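Long-range contacts in cellulosomal scaffoldin (Bacteroides cellulosolvens, PDB 2XBT), which carries here a family 3b carbohydrate-binding module that probably binds cellulose on behalf of the secreted cellulosome scaffold to which it belongs: residues N24-N29 with V125-D130; S43-R48 with V148-A153; Y49-D54 with K87-K92. All coordinates share one frame; numbering follows the deposited sequence.

Contact 1 of 3, residues N24-N29 with V125-D130; sequences NQIYMN and VDQSND. Unlike the reference sequence in segment 24-29: Y27 (reference Cys).
The amide oxygen of Q127 rests against an isoleucine methyl, OE1 3.6 Å from I26 CG2, as the two side chains cross obliquely. The same Q127 OE1 accepts from a water at 2.6 Å, which Y27 N holds at 2.9 Å. Direct contacts are few and loose, mostly carbons of I26 and V125 against carbonyl, carboxylate and backbone atoms; the two sides together bury 222 Å². Q127 sets CG anti to its carbonyl carbon (chi1 -47°) and runs extended beyond it, which brings the amide to the I26 side chain. Because NE2 is hydrogen-bonded to A20 O, both ends of this buried group have partners, which should fix its rotation. V125 lays CG2 against the backbone of the other segment, 3.9 Å from Q25 C. At the far end I26 CD1 meets D130 OD2 tip to tip at 4.1 Å, while D130 OD1 is engaged by T52 N. The chain turns between V125 and D130 partly through an Asx turn, in which D126 OD1 accepts from S128 N at 3.1 Å; S128 OG donates to that oxygen as well. V125 and Q127 make their backbone bonds with S23 and A21, at the start of strand 22-34 and just ahead of it. I26 and M28 pair with V117 and G115 of strand 110-119, and Y49 of strand 45-51, in the other sheet, packs on both I26 and Q127.

Contact 2 of 3, residues S43-R48 with V148-A153; sequences SKITIR and VYYNGA. With NO3 (nitrate ion), chain B.
Strands 45-48 and 148-150 run antiparallel, their short axes 4.8 Å apart at 158°, with T46 and Y149 as the hydrogen-bonded pair (Y149 N to T46 O 2.9 Å) flanked by the non-hydrogen-bonded pairs I45-Y150 and I47-V148. N151 N reaches back to K44 O where the type I' turn from Y150 to A153 begins. A water ties this end together, donating to K44 O, accepting from G152 N and bonding T46 OG1. K44, just before the strand, puts CB over one face of the Y150 ring, 4.1 Å from its centroid, a CH-pi contact. On the I45 face, I45 CD1 meets the ring's edge at Y150 CD1 (3.5 Å). Y150 CG is anti to the backbone N (chi1 -168°), which turns the ring back toward K44 and I45, and its hydroxyl bonds D41 N. On the T46 face, the extended R48 chain crosses the Y149 ring, CD 3.6 Å from Y149 CE2, with guanidinium and ring planes 50° apart. R48 NE forms a salt bridge with E90; NH1 and NH2 weakly hold a nitrate ion, probably from the crystallisation liquor, R48 NH2 to nitrate O2 being 3.2 Å. An alanine in place of R48 would probably leave E90 without its guanidinium partner and open a gap beside Y149 CE2. Strand 45-51 sits centrally in its sheet, between 85-93, which I47 joins by backbone bonding to I91, and 147-150, beyond which lies strand 153-156.

Contact 3 of 3, residues Y49-D54 with K87-K92; sequences YFYTSD and KYIEIK
K87 and Y51 form the last rung of an antiparallel ladder inside one sheet of the CBM3 beta-sandwich, where strands 49-51 and 87-92 approach to 4.5 Å. Their backbones close a two-bond ring: Y51 N donates to K87 O, and K87 N returns to Y51 O. The first of these donors stands 42° out of the carbonyl plane, whereas the second lies nearly along the C=O axis. Y49 and I89 make the second hydrogen-bonded pair, again with a bond in each direction.

Along the K87 side chain each atom finds a partner in turn. CB sits over one face of the Y51 ring, offset toward the rim, only 3.3 Å from Y51 CZ, a CH-pi contact. At CG the chain bends (chi2 -93°, well away from a staggered value), and K87 CG meets S53 CB at 3.8 Å, with the Y51 hydroxyl also near. CD skirts that hydroxyl more loosely. CE then runs past S53, 3.7 Å from S53 CB, and NZ ends in a salt bridge with D56. The aliphatic part of the lysine is thus used as packing while its charge is matched beyond the two segments.

The Y51 ring can lie under K87 because CG stands between the backbone N and the carbonyl carbon (chi1 70°), which swings it across the neighbouring strand. Its edge, near the ring plane, faces I89 N. On the other side of the sheet F50 and Y88 slant past each other, and F50 CD1 touches Y88 CB at 3.5 Å. Back on the Y51 face, Y49 and I89 run side by side, pointing the same way, until I89 CD1 stands 3.9 Å from Y49 CD2.

How the contacts relate
Contacts 2 and 3 share strand 45-51, pairing its beginning with 147-150 and its end with 85-93, and the I47 O to I91 N bond continues the pairing of strand 45-51 with 85-93 from one contact to the other. Contact 1 belongs mainly to the opposing sheet and meets contact 3 through D130 and N129, which bond T52, and through I26 against Y49. All three are partly buried, but their bonding differs. Contacts 2 and 3 rest on regular backbone ladders, burying 516 and 423 Å²; contact 1 buries less than half as much as contact 2 and has no direct hydrogen bond between its segments. The R48-E90 salt bridge links contacts 2 and 3, while contact 1 has no salt bridge between its segments.

Contact 1 of 3, residues N24-N29 with V125-D130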
loop_
_atom_site.group_PDB
_atom_site.type_symbol
_atom_site.label_atom_id
_atom_site.label_comp_id
_atom_site.label_asym_id
_atom_site.label_seq_id
_atom_site.Cartn_x
_atom_site.Cartn_y
_atom_site.Cartn_z
ATOM N N ASN A 24 -18.095 -0.959 0.550
ATOM C CA ASN A 24 -18.368 0.411 0.112
ATOM C C ASN A 24 -17.115 1.165 -0.349
ATOM O O ASN A 24 -17.201 2.147 -1.084
ATOM C CB ASN A 24 -19.107 1.199 1.197
ATOM C CG ASN A 24 -18.258 1.447 2.442
ATOM O OD1 ASN A 24 -17.456 0.604 2.862
ATOM N ND2 ASN A 24 -18.452 2.615 3.054
ATOM N N GLN A 25 -15.952 0.700 0.087
ATOM C CA GLN A 25 -14.689 1.336 -0.293
ATOM C C GLN A 25 -13.550 0.362 -0.076
ATOM O O GLN A 25 -13.719 -0.651 0.590
ATOM C CB GLN A 25 -14.466 2.602 0.540
ATOM C CG GLN A 25 -14.578 2.380 2.040
ATOM C CD GLN A 25 -14.804 3.684 2.816
ATOM O OE1 GLN A 25 -14.475 4.777 2.346
ATOM N NE2 GLN A 25 -15.385 3.564 4.001
ATOM N N ILE A 26 -12.385 0.656 -0.651
ATOM C CA ILE A 26 -11.220 -0.173 -0.411
ATOM C C ILE A 26 -10.520 0.309 0.850
ATOM O O ILE A 26 -10.234 1.502 0.967
ATOM C CB ILE A 26 -10.209 -0.086 -1.577
ATOM C CG1 ILE A 26 -10.889 -0.417 -2.914
ATOM C CG2 ILE A 26 -9.044 -1.010 -1.322
ATOM C CD1 ILE A 26 -9.940 -0.313 -4.115
ATOM N N TYR A 27 -10.237 -0.608 1.776
ATOM C CA TYR A 27 -9.470 -0.274 2.978
ATOM C C TYR A 27 -8.037 -0.756 2.862
ATOM O O TYR A 27 -7.797 -1.915 2.503
ATOM C CB TYR A 27 -10.090 -0.891 4.220
ATOM C CG TYR A 27 -11.460 -0.363 4.521
ATOM C CD1 TYR A 27 -11.646 0.654 5.448
ATOM C CD2 TYR A 27 -12.569 -0.875 3.867
ATOM C CE1 TYR A 27 -12.911 1.147 5.718
ATOM C CE2 TYR A 27 -13.836 -0.399 4.134
ATOM C CZ TYR A 27 -14.002 0.614 5.051
ATOM O OH TYR A 27 -15.264 1.087 5.310
ATOM N N MET A 28 -7.096 0.125 3.186
ATOM C CA MET A 28 -5.679 -0.203 3.169
ATOM C C MET A 28 -5.024 0.288 4.444
ATOM O O MET A 28 -4.784 1.478 4.588
ATOM C CB MET A 28 -4.980 0.506 2.009
ATOM C CG MET A 28 -5.214 -0.089 0.640
ATOM S SD MET A 28 -4.828 1.172 -0.601
ATOM C CE MET A 28 -6.175 2.279 -0.266
ATOM N N ASN A 29 -4.719 -0.622 5.354
ATOM C CA ASN A 29 -3.991 -0.255 6.552
ATOM C C ASN A 29 -2.670 -0.975 6.524
ATOM O O ASN A 29 -2.620 -2.207 6.473
ATOM C CB ASN A 29 -4.758 -0.659 7.798
ATOM C CG ASN A 29 -6.144 -0.078 7.837
ATOM O OD1 ASN A 29 -6.339 1.122 7.637
ATOM N ND2 ASN A 29 -7.127 -0.931 8.097
ATOM N N VAL A 125 -17.641 -1.239 -4.345
ATOM C CA VAL A 125 -16.543 -1.859 -5.041
ATOM C C VAL A 125 -16.664 -3.369 -4.929
ATOM O O VAL A 125 -17.030 -3.894 -3.879
ATOM C CB VAL A 125 -15.206 -1.405 -4.427
ATOM C CG1 VAL A 125 -15.037 0.092 -4.593
ATOM C CG2 VAL A 125 -15.147 -1.793 -2.953
ATOM N N ASP A 126 -16.383 -4.067 -6.021
ATOM C CA ASP A 126 -16.241 -5.513 -5.981
ATOM C C ASP A 126 -14.753 -5.838 -5.982
ATOM O O ASP A 126 -14.092 -5.802 -7.024
ATOM C CB ASP A 126 -16.916 -6.163 -7.189
ATOM C CG ASP A 126 -16.595 -7.646 -7.310
ATOM O OD1 ASP A 126 -16.327 -8.295 -6.275
ATOM O OD2 ASP A 126 -16.610 -8.165 -8.443
ATOM N N GLN A 127 -14.226 -6.155 -4.811
ATOM C CA GLN A 127 -12.794 -6.331 -4.668
ATOM C C GLN A 127 -12.383 -7.734 -5.066
ATOM O O GLN A 127 -11.196 -8.039 -5.118
ATOM C CB GLN A 127 -12.399 -6.061 -3.227
ATOM C CG GLN A 127 -13.015 -4.795 -2.677
ATOM C CD GLN A 127 -12.415 -4.404 -1.349
ATOM O OE1 GLN A 127 -11.403 -3.724 -1.306
ATOM N NE2 GLN A 127 -13.021 -4.851 -0.262
ATOM N N SER A 128 -13.360 -8.596 -5.356
ATOM C CA SER A 128 -13.027 -9.968 -5.742
ATOM C C SER A 128 -12.226 -9.928 -7.026
ATOM O O SER A 128 -11.475 -10.853 -7.316
ATOM C CB SER A 128 -14.277 -10.839 -5.923
ATOM O OG SER A 128 -15.005 -10.460 -7.079
ATOM N N ASN A 129 -12.389 -8.847 -7.784
ATOM C CA ASN A 129 -11.629 -8.653 -9.018
ATOM C C ASN A 129 -10.369 -7.804 -8.888
ATOM O O ASN A 129 -9.774 -7.422 -9.891
ATOM C CB ASN A 129 -12.509 -8.026 -10.091
ATOM C CG ASN A 129 -13.349 -9.046 -10.796
ATOM O OD1 ASN A 129 -12.834 -10.078 -11.238
ATOM N ND2 ASN A 129 -14.654 -8.789 -10.883
ATOM N N ASP A 130 -9.968 -7.486 -7.667
ATOM C CA ASP A 130 -8.773 -6.664 -7.496
ATOM C C ASP A 130 -7.607 -7.537 -7.080
ATOM O O ASP A 130 -7.669 -8.223 -6.059
ATOM C CB ASP A 130 -8.999 -5.577 -6.447
ATOM C CG ASP A 130 -10.019 -4.557 -6.875
ATOM O OD1 ASP A 130 -10.225 -4.365 -8.096
ATOM O OD2 ASP A 130 -10.604 -3.923 -5.983
HETATM O O HOH W 1 -10.646 -3.411 1.190
#

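Contact 2 of 3, residues S43-R48 with V148-A153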
loop_
_atom_site.group_PDB
_atom_site.type_symbol
_atom_site.label_atom_id
_atom_site.label_comp_id
_atom_site.label_asym_id
_atom_site.label_seq_id
_atom_site.Cartn_x
_atom_site.Cartn_y
_atom_site.Cartn_z
ATOM N N SER A 43 10.653 9.451 1.759
ATOM C CA SER A 43 10.335 10.153 0.509
ATOM C C SER A 43 10.686 9.310 -0.716
ATOM O O SER A 43 10.271 9.625 -1.839
ATOM C CB SER A 43 11.054 11.501 0.442
ATOM O OG SER A 43 12.439 11.328 0.181
ATOM N N LYS A 44 11.442 8.235 -0.500
ATOM C CA LYS A 44 11.828 7.351 -1.592
ATOM C C LYS A 44 10.993 6.085 -1.663
ATOM O O LYS A 44 11.241 5.233 -2.497
ATOM C CB LYS A 44 13.304 6.983 -1.498
ATOM C CG LYS A 44 14.224 8.171 -1.654
ATOM C CD LYS A 44 15.672 7.730 -1.569
ATOM C CE LYS A 44 16.595 8.867 -1.957
ATOM N NZ LYS A 44 16.304 10.052 -1.122
ATOM N N ILE A 45 10.005 5.970 -0.788
ATOM C CA ILE A 45 9.141 4.796 -0.770
ATOM C C ILE A 45 7.880 5.039 -1.603
ATOM O O ILE A 45 7.246 6.086 -1.496
ATOM C CB ILE A 45 8.697 4.469 0.664
ATOM C CG1 ILE A 45 9.866 3.927 1.509
ATOM C CG2 ILE A 45 7.517 3.496 0.655
ATOM C CD1 ILE A 45 10.217 2.477 1.234
ATOM N N THR A 46 7.521 4.067 -2.433
ATOM C CA THR A 46 6.201 4.045 -3.054
ATOM C C THR A 46 5.555 2.700 -2.797
ATOM O O THR A 46 6.244 1.673 -2.634
ATOM C CB THR A 46 6.265 4.315 -4.575
ATOM O OG1 THR A 46 7.229 3.446 -5.176
ATOM C CG2 THR A 46 6.692 5.731 -4.814
ATOM N N ILE A 47 4.225 2.703 -2.725
ATOM C CA ILE A 47 3.478 1.477 -2.512
ATOM C C ILE A 47 2.442 1.374 -3.606
ATOM O O ILE A 47 1.813 2.373 -3.947
ATOM C CB ILE A 47 2.800 1.505 -1.154
ATOM C CG1 ILE A 47 3.868 1.579 -0.067
ATOM C CG2 ILE A 47 1.934 0.242 -0.953
ATOM C CD1 ILE A 47 3.309 1.868 1.319
ATOM N N ARG A 48 2.273 0.185 -4.180
ATOM C CA ARG A 48 1.251 0.028 -5.215
ATOM C C ARG A 48 0.254 -1.032 -4.823
ATOM O O ARG A 48 0.623 -2.136 -4.417
ATOM C CB ARG A 48 1.870 -0.331 -6.567
ATOM C CG ARG A 48 2.801 0.745 -7.104
ATOM C CD ARG A 48 3.423 0.330 -8.435
ATOM N NE ARG A 48 4.123 1.461 -9.025
ATOM C CZ ARG A 48 4.580 1.521 -10.270
ATOM N NH1 ARG A 48 4.410 0.508 -11.107
ATOM N NH2 ARG A 48 5.200 2.617 -10.684
ATOM N N VAL A 148 5.998 -2.852 -2.657
ATOM C CA VAL A 148 6.695 -1.695 -2.109
ATOM C C VAL A 148 8.012 -1.487 -2.863
ATOM O O VAL A 148 8.735 -2.449 -3.131
ATOM C CB VAL A 148 7.037 -1.920 -0.654
ATOM C CG1 VAL A 148 7.663 -0.640 -0.061
ATOM C CG2 VAL A 148 5.794 -2.347 0.135
ATOM N N TYR A 149 8.301 -0.239 -3.206
ATOM C CA TYR A 149 9.513 0.097 -3.946
ATOM C C TYR A 149 10.339 1.111 -3.170
ATOM O O TYR A 149 9.792 1.964 -2.478
ATOM C CB TYR A 149 9.158 0.683 -5.298
ATOM C CG TYR A 149 8.279 -0.235 -6.117
ATOM C CD1 TYR A 149 8.809 -0.992 -7.150
ATOM C CD2 TYR A 149 6.925 -0.360 -5.834
ATOM C CE1 TYR A 149 8.005 -1.830 -7.903
ATOM C CE2 TYR A 149 6.120 -1.198 -6.569
ATOM C CZ TYR A 149 6.663 -1.926 -7.598
ATOM O OH TYR A 149 5.846 -2.751 -8.322
ATOM N N TYR A 150 11.657 1.025 -3.309
ATOM C CA TYR A 150 12.530 2.026 -2.729
ATOM C C TYR A 150 13.369 2.606 -3.855
ATOM O O TYR A 150 14.122 1.886 -4.507
ATOM C CB TYR A 150 13.399 1.418 -1.642
ATOM C CG TYR A 150 14.108 2.466 -0.823
ATOM C CD1 TYR A 150 13.427 3.184 0.150
ATOM C CD2 TYR A 150 15.448 2.751 -1.039
ATOM C CE1 TYR A 150 14.062 4.145 0.898
ATOM C CE2 TYR A 150 16.095 3.718 -0.292
ATOM C CZ TYR A 150 15.403 4.403 0.673
ATOM O OH TYR A 150 16.047 5.374 1.417
ATOM N N ASN A 151 13.198 3.898 -4.113
ATOM C CA ASN A 151 13.775 4.505 -5.297
ATOM C C ASN A 151 13.414 3.780 -6.585
ATOM O O ASN A 151 14.223 3.709 -7.515
ATOM C CB ASN A 151 15.294 4.565 -5.166
ATOM C CG ASN A 151 15.784 5.953 -4.907
ATOM O OD1 ASN A 151 14.989 6.875 -4.724
ATOM N ND2 ASN A 151 17.097 6.122 -4.886
ATOM N N GLY A 152 12.212 3.225 -6.640
ATOM C CA GLY A 152 11.766 2.563 -7.848
ATOM C C GLY A 152 12.157 1.100 -7.960
ATOM O O GLY A 152 11.751 0.426 -8.907
ATOM N N ALA A 153 12.939 0.600 -7.007
ATOM C CA ALA A 153 13.313 -0.805 -7.002
ATOM C C ALA A 153 12.421 -1.612 -6.065
ATOM O O ALA A 153 12.226 -1.251 -4.906
ATOM C CB ALA A 153 14.765 -0.967 -6.604
HETATM N N NO3 B . 6.684 1.879 -13.638
HETATM O O1 NO3 B . 7.998 2.202 -13.281
HETATM O O2 NO3 B . 5.746 2.902 -13.846
HETATM O O3 NO3 B . 6.318 0.535 -13.785
HETATM O O HOH W 2 9.962 4.227 -4.828
#

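Contact 3 of 3, residues Y49-D54 with K87-K92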
loop_
_atom_site.group_PDB
_atom_site.type_symbol
_atom_site.label_atom_id
_atom_site.label_comp_id
_atom_site.label_asym_id
_atom_site.label_seq_id
_atom_site.Cartn_x
_atom_site.Cartn_y
_atom_site.Cartn_z
ATOM N N TYR A 49 -1.018 -0.675 -4.955
ATOM C CA TYR A 49 -2.134 -1.563 -4.701
ATOM C C TYR A 49 -2.811 -1.696 -6.048
ATOM O O TYR A 49 -3.256 -0.706 -6.617
ATOM C CB TYR A 49 -3.101 -0.908 -3.719
ATOM C CG TYR A 49 -4.250 -1.788 -3.274
ATOM C CD1 TYR A 49 -4.198 -2.474 -2.062
ATOM C CD2 TYR A 49 -5.400 -1.916 -4.052
ATOM C CE1 TYR A 49 -5.257 -3.272 -1.639
ATOM C CE2 TYR A 49 -6.465 -2.713 -3.640
ATOM C CZ TYR A 49 -6.388 -3.388 -2.434
ATOM O OH TYR A 49 -7.433 -4.180 -1.989
ATOM N N PHE A 50 -2.863 -2.924 -6.552
ATOM C CA PHE A 50 -3.303 -3.184 -7.921
ATOM C C PHE A 50 -4.758 -3.600 -7.931
ATOM O O PHE A 50 -5.194 -4.368 -7.071
ATOM C CB PHE A 50 -2.462 -4.282 -8.537
ATOM C CG PHE A 50 -0.983 -3.975 -8.524
ATOM C CD1 PHE A 50 -0.418 -3.242 -9.553
ATOM C CD2 PHE A 50 -0.183 -4.428 -7.493
ATOM C CE1 PHE A 50 0.945 -2.950 -9.557
ATOM C CE2 PHE A 50 1.195 -4.135 -7.475
ATOM C CZ PHE A 50 1.745 -3.399 -8.522
ATOM N N TYR A 51 -5.501 -3.091 -8.906
ATOM C CA TYR A 51 -6.945 -3.298 -8.919
ATOM C C TYR A 51 -7.511 -3.215 -10.329
ATOM O O TYR A 51 -6.821 -2.854 -11.275
ATOM C CB TYR A 51 -7.653 -2.266 -8.026
ATOM C CG TYR A 51 -7.630 -0.854 -8.592
ATOM C CD1 TYR A 51 -8.711 -0.352 -9.291
ATOM C CD2 TYR A 51 -6.513 -0.024 -8.422
ATOM C CE1 TYR A 51 -8.698 0.940 -9.810
ATOM C CE2 TYR A 51 -6.488 1.268 -8.939
ATOM C CZ TYR A 51 -7.586 1.739 -9.629
ATOM O OH TYR A 51 -7.584 3.010 -10.149
ATOM N N THR A 52 -8.793 -3.529 -10.446
ATOM C CA THR A 52 -9.455 -3.559 -11.736
ATOM C C THR A 52 -10.527 -2.502 -11.748
ATOM O O THR A 52 -11.354 -2.426 -10.833
ATOM C CB THR A 52 -10.129 -4.911 -11.994
ATOM O OG1 THR A 52 -9.134 -5.924 -12.140
ATOM C CG2 THR A 52 -10.990 -4.841 -13.263
ATOM N N SER A 53 -10.499 -1.664 -12.766
ATOM C CA SER A 53 -11.458 -0.586 -12.860
ATOM C C SER A 53 -12.688 -1.020 -13.624
ATOM O O SER A 53 -12.649 -1.213 -14.840
ATOM C CB SER A 53 -10.869 0.638 -13.548
ATOM O OG SER A 53 -11.851 1.657 -13.624
ATOM N N ASP A 54 -13.764 -1.193 -12.871
ATOM C CA ASP A 54 -15.104 -1.315 -13.398
ATOM C C ASP A 54 -15.225 -0.719 -14.802
ATOM O O ASP A 54 -15.533 -1.419 -15.773
ATOM C CB ASP A 54 -16.044 -0.572 -12.441
ATOM C CG ASP A 54 -15.398 0.679 -11.839
ATOM O OD1 ASP A 54 -15.259 1.700 -12.555
ATOM O OD2 ASP A 54 -15.026 0.646 -10.651
ATOM N N LYS A 87 -5.267 -1.379 -13.350
ATOM C CA LYS A 87 -4.845 -0.136 -12.729
ATOM C C LYS A 87 -4.043 -0.410 -11.467
ATOM O O LYS A 87 -4.006 -1.536 -10.969
ATOM C CB LYS A 87 -6.055 0.715 -12.322
ATOM C CG LYS A 87 -7.118 0.946 -13.406
ATOM C CD LYS A 87 -6.889 2.226 -14.192
ATOM C CE LYS A 87 -8.055 2.484 -15.144
ATOM N NZ LYS A 87 -7.807 3.614 -16.088
ATOM N N TYR A 88 -3.407 0.635 -10.950
ATOM C CA TYR A 88 -2.863 0.592 -9.600
ATOM C C TYR A 88 -2.958 1.949 -8.932
ATOM O O TYR A 88 -2.895 2.986 -9.594
ATOM C CB TYR A 88 -1.425 0.090 -9.563
ATOM C CG TYR A 88 -0.446 0.927 -10.334
ATOM C CD1 TYR A 88 0.341 1.892 -9.688
ATOM C CD2 TYR A 88 -0.308 0.773 -11.701
ATOM C CE1 TYR A 88 1.256 2.676 -10.413
ATOM C CE2 TYR A 88 0.592 1.533 -12.422
ATOM C CZ TYR A 88 1.369 2.486 -11.773
ATOM O OH TYR A 88 2.251 3.242 -12.500
ATOM N N ILE A 89 -3.165 1.927 -7.624
ATOM C CA ILE A 89 -3.016 3.117 -6.811
ATOM C C ILE A 89 -1.534 3.152 -6.451
ATOM O O ILE A 89 -0.977 2.127 -6.050
ATOM C CB ILE A 89 -3.786 2.991 -5.501
ATOM C CG1 ILE A 89 -5.239 2.596 -5.774
ATOM C CG2 ILE A 89 -3.717 4.304 -4.708
ATOM C CD1 ILE A 89 -5.889 1.934 -4.613
ATOM N N GLU A 90 -0.919 4.323 -6.564
ATOM C CA GLU A 90 0.444 4.501 -6.073
ATOM C C GLU A 90 0.445 5.488 -4.936
ATOM O O GLU A 90 0.078 6.653 -5.112
ATOM C CB GLU A 90 1.389 4.994 -7.170
ATOM C CG GLU A 90 2.827 5.156 -6.673
ATOM C CD GLU A 90 3.817 5.322 -7.812
ATOM O OE1 GLU A 90 4.035 6.470 -8.245
ATOM O OE2 GLU A 90 4.372 4.305 -8.273
ATOM N N ILE A 91 0.878 5.011 -3.776
ATOM C CA ILE A 91 0.963 5.842 -2.587
ATOM C C ILE A 91 2.407 6.281 -2.387
ATOM O O ILE A 91 3.330 5.464 -2.405
ATOM C CB ILE A 91 0.430 5.074 -1.369
ATOM C CG1 ILE A 91 -1.050 4.734 -1.576
ATOM C CG2 ILE A 91 0.616 5.873 -0.079
ATOM C CD1 ILE A 91 -1.587 3.773 -0.556
ATOM N N LYS A 92 2.604 7.585 -2.219
ATOM C CA LYS A 92 3.941 8.119 -2.034
ATOM C C LYS A 92 4.002 8.768 -0.674
ATOM O O LYS A 92 3.084 9.477 -0.289
ATOM C CB LYS A 92 4.255 9.169 -3.094
ATOM C CG LYS A 92 4.686 8.627 -4.444
ATOM C CD LYS A 92 5.238 9.768 -5.292
ATOM C CE LYS A 92 5.778 9.282 -6.631
ATOM N NZ LYS A 92 6.915 8.343 -6.447
#